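Local coordinates for protein CCMAN5 (Cellulosimicrobium cellulans, PDB 2XSG) that probably hydrolyses alpha-mannosidic linkages as a calcium-containing bacterial mannosidase of glycoside hydrolase family 92, at residues L677-V689 against F731-G743. Sequence-based numbering, arbitrary orientation.
Sequences LFPVTAGSSQFQV and FGNTWVDYATVVG
Y738 N donates to S685 O at 2.7 Å, nearly in line with the carbonyl. Next to it, S685 OG donates to D737 OD2 over 2.8 Å, arriving on the syn side, while A739 N meets D737 OD1 from above the carboxylate plane and makes D737 the N-cap of helix 738-742. With CG anti to the backbone N (chi1 -155°), D737 turns OD2 to the serine and OD1 to A739 N. Were D737 an alanine, S685 OG would probably lose its acceptor and A739 N its side-chain cap. Strands 686-689 and 735-737 run antiparallel, F687 and V736 exchanging both backbone bonds and V689 N reaching T734 O. On the face carrying D737, the Q686 amide stacks on the W735 indole, their planes 10° apart. A water joins Q688 OE1 to T734 OG1, and Q688 OE1 also accepts from N599. On the other face, with V736 and F687, L677 CD2 packs on V736 CG2 (3.8 Å) and L677 CD1 on V741 CG2, L677 and V741 both also touching F707 of strand 706-712; the F687 and Y738 rings meet edge to edge, CE2 to CD1. The backbone pairs thus set the strand register, while the two S685 bonds tie the start of helix 738-742 to the hairpin loop.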
loop_
_atom_site.group_PDB
_atom_site.type_symbol
_atom_site.label_atom_id
_atom_site.label_comp_id
_atom_site.label_asym_id
_atom_site.label_seq_id
_atom_site.Cartn_x
_atom_site.Cartn_y
_atom_site.Cartn_z
ATOM N N LEU A 677 -6.158 -8.100 -15.819
ATOM C CA LEU A 677 -4.756 -8.296 -16.155
ATOM C C LEU A 677 -3.901 -8.273 -14.902
ATOM O O LEU A 677 -3.811 -7.247 -14.212
ATOM C CB LEU A 677 -4.261 -7.218 -17.129
ATOM C CG LEU A 677 -4.934 -7.171 -18.497
ATOM C CD1 LEU A 677 -4.470 -5.903 -19.169
ATOM C CD2 LEU A 677 -4.633 -8.409 -19.345
ATOM N N PHE A 678 -3.256 -9.404 -14.627
ATOM C CA PHE A 678 -2.513 -9.577 -13.380
ATOM C C PHE A 678 -1.028 -9.855 -13.618
ATOM O O PHE A 678 -0.677 -10.619 -14.525
ATOM C CB PHE A 678 -3.115 -10.732 -12.592
ATOM C CG PHE A 678 -2.501 -10.914 -11.241
ATOM C CD1 PHE A 678 -3.009 -10.228 -10.143
ATOM C CD2 PHE A 678 -1.420 -11.758 -11.062
ATOM C CE1 PHE A 678 -2.437 -10.377 -8.884
ATOM C CE2 PHE A 678 -0.845 -11.905 -9.808
ATOM C CZ PHE A 678 -1.361 -11.220 -8.716
ATOM N N PRO A 679 -0.141 -9.252 -12.792
ATOM C CA PRO A 679 1.276 -9.511 -13.009
ATOM C C PRO A 679 1.769 -10.725 -12.211
ATOM O O PRO A 679 2.278 -10.581 -11.092
ATOM C CB PRO A 679 1.934 -8.216 -12.513
ATOM C CG PRO A 679 1.036 -7.793 -11.372
ATOM C CD PRO A 679 -0.361 -8.233 -11.743
ATOM N N VAL A 680 1.639 -11.915 -12.774
ATOM C CA VAL A 680 2.269 -13.081 -12.138
ATOM C C VAL A 680 3.785 -12.841 -12.006
ATOM O O VAL A 680 4.339 -12.898 -10.917
ATOM C CB VAL A 680 1.933 -14.415 -12.877
ATOM C CG1 VAL A 680 2.811 -15.570 -12.379
ATOM C CG2 VAL A 680 0.449 -14.748 -12.685
ATOM N N THR A 681 4.425 -12.495 -13.106
ATOM C CA THR A 681 5.848 -12.194 -13.082
ATOM C C THR A 681 6.073 -10.691 -13.044
ATOM O O THR A 681 6.090 -10.039 -14.088
ATOM C CB THR A 681 6.561 -12.824 -14.299
ATOM O OG1 THR A 681 6.166 -14.194 -14.403
ATOM C CG2 THR A 681 8.064 -12.755 -14.138
ATOM N N ALA A 682 6.201 -10.143 -11.831
ATOM C CA ALA A 682 6.746 -8.815 -11.648
ATOM C C ALA A 682 8.194 -8.918 -12.103
ATOM O O ALA A 682 8.835 -9.960 -11.926
ATOM C CB ALA A 682 6.675 -8.409 -10.191
ATOM N N GLY A 683 8.701 -7.857 -12.712
ATOM C CA GLY A 683 10.039 -7.900 -13.278
ATOM C C GLY A 683 10.047 -8.471 -14.684
ATOM O O GLY A 683 11.102 -8.815 -15.213
ATOM N N SER A 684 8.871 -8.591 -15.283
ATOM C CA SER A 684 8.751 -8.937 -16.704
ATOM C C SER A 684 7.808 -7.910 -17.333
ATOM O O SER A 684 7.354 -6.990 -16.650
ATOM C CB SER A 684 8.198 -10.353 -16.887
ATOM O OG SER A 684 6.797 -10.375 -16.728
ATOM N N SER A 685 7.512 -8.063 -18.616
ATOM C CA SER A 685 6.596 -7.145 -19.279
ATOM C C SER A 685 5.217 -7.771 -19.468
ATOM O O SER A 685 4.370 -7.211 -20.162
ATOM C CB SER A 685 7.179 -6.689 -20.614
ATOM O OG SER A 685 7.435 -7.797 -21.454
ATOM N N GLN A 686 4.986 -8.918 -18.834
ATOM C CA GLN A 686 3.735 -9.680 -19.073
ATOM C C GLN A 686 2.644 -9.571 -17.996
ATOM O O GLN A 686 2.937 -9.355 -16.804
ATOM C CB GLN A 686 4.059 -11.145 -19.352
ATOM C CG GLN A 686 4.711 -11.341 -20.727
ATOM C CD GLN A 686 4.860 -12.800 -21.102
ATOM O OE1 GLN A 686 5.454 -13.116 -22.136
ATOM N NE2 GLN A 686 4.316 -13.696 -20.286
ATOM N N PHE A 687 1.391 -9.728 -18.437
ATOM C CA PHE A 687 0.235 -9.776 -17.546
ATOM C C PHE A 687 -0.602 -10.971 -17.914
ATOM O O PHE A 687 -0.743 -11.267 -19.097
ATOM C CB PHE A 687 -0.577 -8.489 -17.623
ATOM C CG PHE A 687 0.196 -7.292 -17.192
ATOM C CD1 PHE A 687 0.270 -6.956 -15.850
ATOM C CD2 PHE A 687 0.901 -6.530 -18.117
ATOM C CE1 PHE A 687 1.013 -5.877 -15.433
ATOM C CE2 PHE A 687 1.662 -5.425 -17.706
ATOM C CZ PHE A 687 1.703 -5.099 -16.362
ATOM N N GLN A 688 -1.116 -11.666 -16.899
ATOM C CA GLN A 688 -2.001 -12.804 -17.108
ATOM C C GLN A 688 -3.471 -12.382 -17.156
ATOM O O GLN A 688 -3.924 -11.549 -16.346
ATOM C CB GLN A 688 -1.790 -13.869 -16.020
ATOM C CG GLN A 688 -0.418 -14.594 -16.103
ATOM C CD GLN A 688 -0.335 -15.549 -17.286
ATOM O OE1 GLN A 688 -1.320 -16.225 -17.627
ATOM N NE2 GLN A 688 0.840 -15.609 -17.924
ATOM N N VAL A 689 -4.210 -13.000 -18.083
ATOM C CA VAL A 689 -5.629 -12.740 -18.276
ATOM C C VAL A 689 -6.435 -13.428 -17.182
ATOM O O VAL A 689 -6.197 -14.604 -16.868
ATOM C CB VAL A 689 -6.102 -13.207 -19.671
ATOM C CG1 VAL A 689 -7.628 -13.218 -19.758
ATOM C CG2 VAL A 689 -5.517 -12.298 -20.754
ATOM N N PHE A 731 -7.902 -13.920 -30.830
ATOM C CA PHE A 731 -6.860 -13.904 -29.826
ATOM C C PHE A 731 -7.020 -15.117 -28.897
ATOM O O PHE A 731 -8.095 -15.334 -28.327
ATOM C CB PHE A 731 -6.943 -12.599 -29.039
ATOM C CG PHE A 731 -5.913 -12.474 -27.965
ATOM C CD1 PHE A 731 -4.547 -12.456 -28.278
ATOM C CD2 PHE A 731 -6.300 -12.322 -26.642
ATOM C CE1 PHE A 731 -3.580 -12.333 -27.265
ATOM C CE2 PHE A 731 -5.356 -12.178 -25.633
ATOM C CZ PHE A 731 -3.987 -12.199 -25.949
ATOM N N GLY A 732 -5.954 -15.899 -28.752
ATOM C CA GLY A 732 -6.035 -17.134 -27.982
ATOM C C GLY A 732 -4.973 -17.318 -26.914
ATOM O O GLY A 732 -4.777 -18.437 -26.434
ATOM N N ASN A 733 -4.273 -16.242 -26.558
ATOM C CA ASN A 733 -3.281 -16.298 -25.483
ATOM C C ASN A 733 -3.909 -15.840 -24.178
ATOM O O ASN A 733 -4.810 -15.006 -24.188
ATOM C CB ASN A 733 -2.042 -15.446 -25.807
ATOM C CG ASN A 733 -1.238 -15.986 -26.984
ATOM O OD1 ASN A 733 -1.424 -17.114 -27.430
ATOM N ND2 ASN A 733 -0.345 -15.166 -27.489
ATOM N N THR A 734 -3.425 -16.383 -23.066
ATOM C CA THR A 734 -3.945 -16.071 -21.737
ATOM C C THR A 734 -3.030 -15.075 -20.990
ATOM O O THR A 734 -3.107 -14.929 -19.768
ATOM C CB THR A 734 -4.199 -17.357 -20.926
ATOM O OG1 THR A 734 -3.067 -18.234 -21.042
ATOM C CG2 THR A 734 -5.470 -18.085 -21.451
ATOM N N TRP A 735 -2.179 -14.397 -21.762
ATOM C CA TRP A 735 -1.307 -13.325 -21.281
ATOM C C TRP A 735 -1.201 -12.254 -22.363
ATOM O O TRP A 735 -1.320 -12.550 -23.562
ATOM C CB TRP A 735 0.093 -13.864 -20.951
ATOM C CG TRP A 735 0.813 -14.480 -22.134
ATOM C CD1 TRP A 735 0.778 -15.796 -22.523
ATOM C CD2 TRP A 735 1.666 -13.805 -23.080
ATOM N NE1 TRP A 735 1.555 -15.979 -23.646
ATOM C CE2 TRP A 735 2.104 -14.776 -24.014
ATOM C CE3 TRP A 735 2.094 -12.474 -23.234
ATOM C CZ2 TRP A 735 2.967 -14.461 -25.084
ATOM C CZ3 TRP A 735 2.952 -12.160 -24.293
ATOM C CH2 TRP A 735 3.368 -13.152 -25.211
ATOM N N VAL A 736 -0.986 -11.010 -21.951
ATOM C CA VAL A 736 -0.725 -9.938 -22.900
ATOM C C VAL A 736 0.519 -9.153 -22.476
ATOM O O VAL A 736 0.844 -9.072 -21.277
ATOM C CB VAL A 736 -1.932 -8.956 -23.073
ATOM C CG1 VAL A 736 -3.272 -9.693 -23.064
ATOM C CG2 VAL A 736 -1.924 -7.922 -21.986
ATOM N N ASP A 737 1.202 -8.565 -23.457
ATOM C CA ASP A 737 2.369 -7.745 -23.169
ATOM C C ASP A 737 1.970 -6.347 -22.745
ATOM O O ASP A 737 0.966 -5.799 -23.232
ATOM C CB ASP A 737 3.309 -7.668 -24.357
ATOM C CG ASP A 737 4.736 -7.366 -23.930
ATOM O OD1 ASP A 737 5.186 -6.205 -24.143
ATOM O OD2 ASP A 737 5.372 -8.285 -23.337
ATOM N N TYR A 738 2.771 -5.773 -21.846
ATOM C CA TYR A 738 2.613 -4.380 -21.423
ATOM C C TYR A 738 2.507 -3.415 -22.613
ATOM O O TYR A 738 1.665 -2.498 -22.614
ATOM C CB TYR A 738 3.778 -3.985 -20.525
ATOM C CG TYR A 738 3.758 -2.549 -20.047
ATOM C CD1 TYR A 738 2.923 -2.155 -19.005
ATOM C CD2 TYR A 738 4.601 -1.585 -20.628
ATOM C CE1 TYR A 738 2.916 -0.832 -18.560
ATOM C CE2 TYR A 738 4.599 -0.261 -20.197
ATOM C CZ TYR A 738 3.762 0.108 -19.157
ATOM O OH TYR A 738 3.746 1.405 -18.719
ATOM N N ALA A 739 3.342 -3.634 -23.631
ATOM C CA ALA A 739 3.343 -2.769 -24.813
ATOM C C ALA A 739 1.962 -2.736 -25.484
ATOM O O ALA A 739 1.508 -1.691 -25.971
ATOM C CB ALA A 739 4.472 -3.194 -25.831
ATOM N N THR A 740 1.290 -3.878 -25.491
ATOM C CA THR A 740 -0.011 -3.997 -26.141
ATOM C C THR A 740 -1.032 -3.137 -25.411
ATOM O O THR A 740 -1.811 -2.410 -26.034
ATOM C CB THR A 740 -0.459 -5.462 -26.210
ATOM O OG1 THR A 740 0.518 -6.197 -26.947
ATOM C CG2 THR A 740 -1.802 -5.598 -26.898
ATOM N N VAL A 741 -0.979 -3.193 -24.087
ATOM C CA VAL A 741 -1.870 -2.426 -23.242
ATOM C C VAL A 741 -1.685 -0.919 -23.424
ATOM O O VAL A 741 -2.626 -0.226 -23.839
ATOM C CB VAL A 741 -1.748 -2.825 -21.743
ATOM C CG1 VAL A 741 -2.669 -1.940 -20.891
ATOM C CG2 VAL A 741 -2.126 -4.280 -21.542
ATOM N N VAL A 742 -0.496 -0.404 -23.097
ATOM C CA VAL A 742 -0.274 1.051 -23.153
ATOM C C VAL A 742 -0.271 1.586 -24.588
ATOM O O VAL A 742 -0.425 2.792 -24.802
ATOM C CB VAL A 742 0.990 1.522 -22.378
ATOM C CG1 VAL A 742 0.858 1.186 -20.921
ATOM C CG2 VAL A 742 2.252 0.927 -22.966
ATOM N N GLY A 743 -0.096 0.682 -25.556
ATOM C CA GLY A 743 -0.260 0.979 -26.980
ATOM C C GLY A 743 -1.690 1.312 -27.398
ATOM O O GLY A 743 -1.917 1.813 -28.509
HETATM O O HOH W 1 -1.013 -17.523 -19.887
#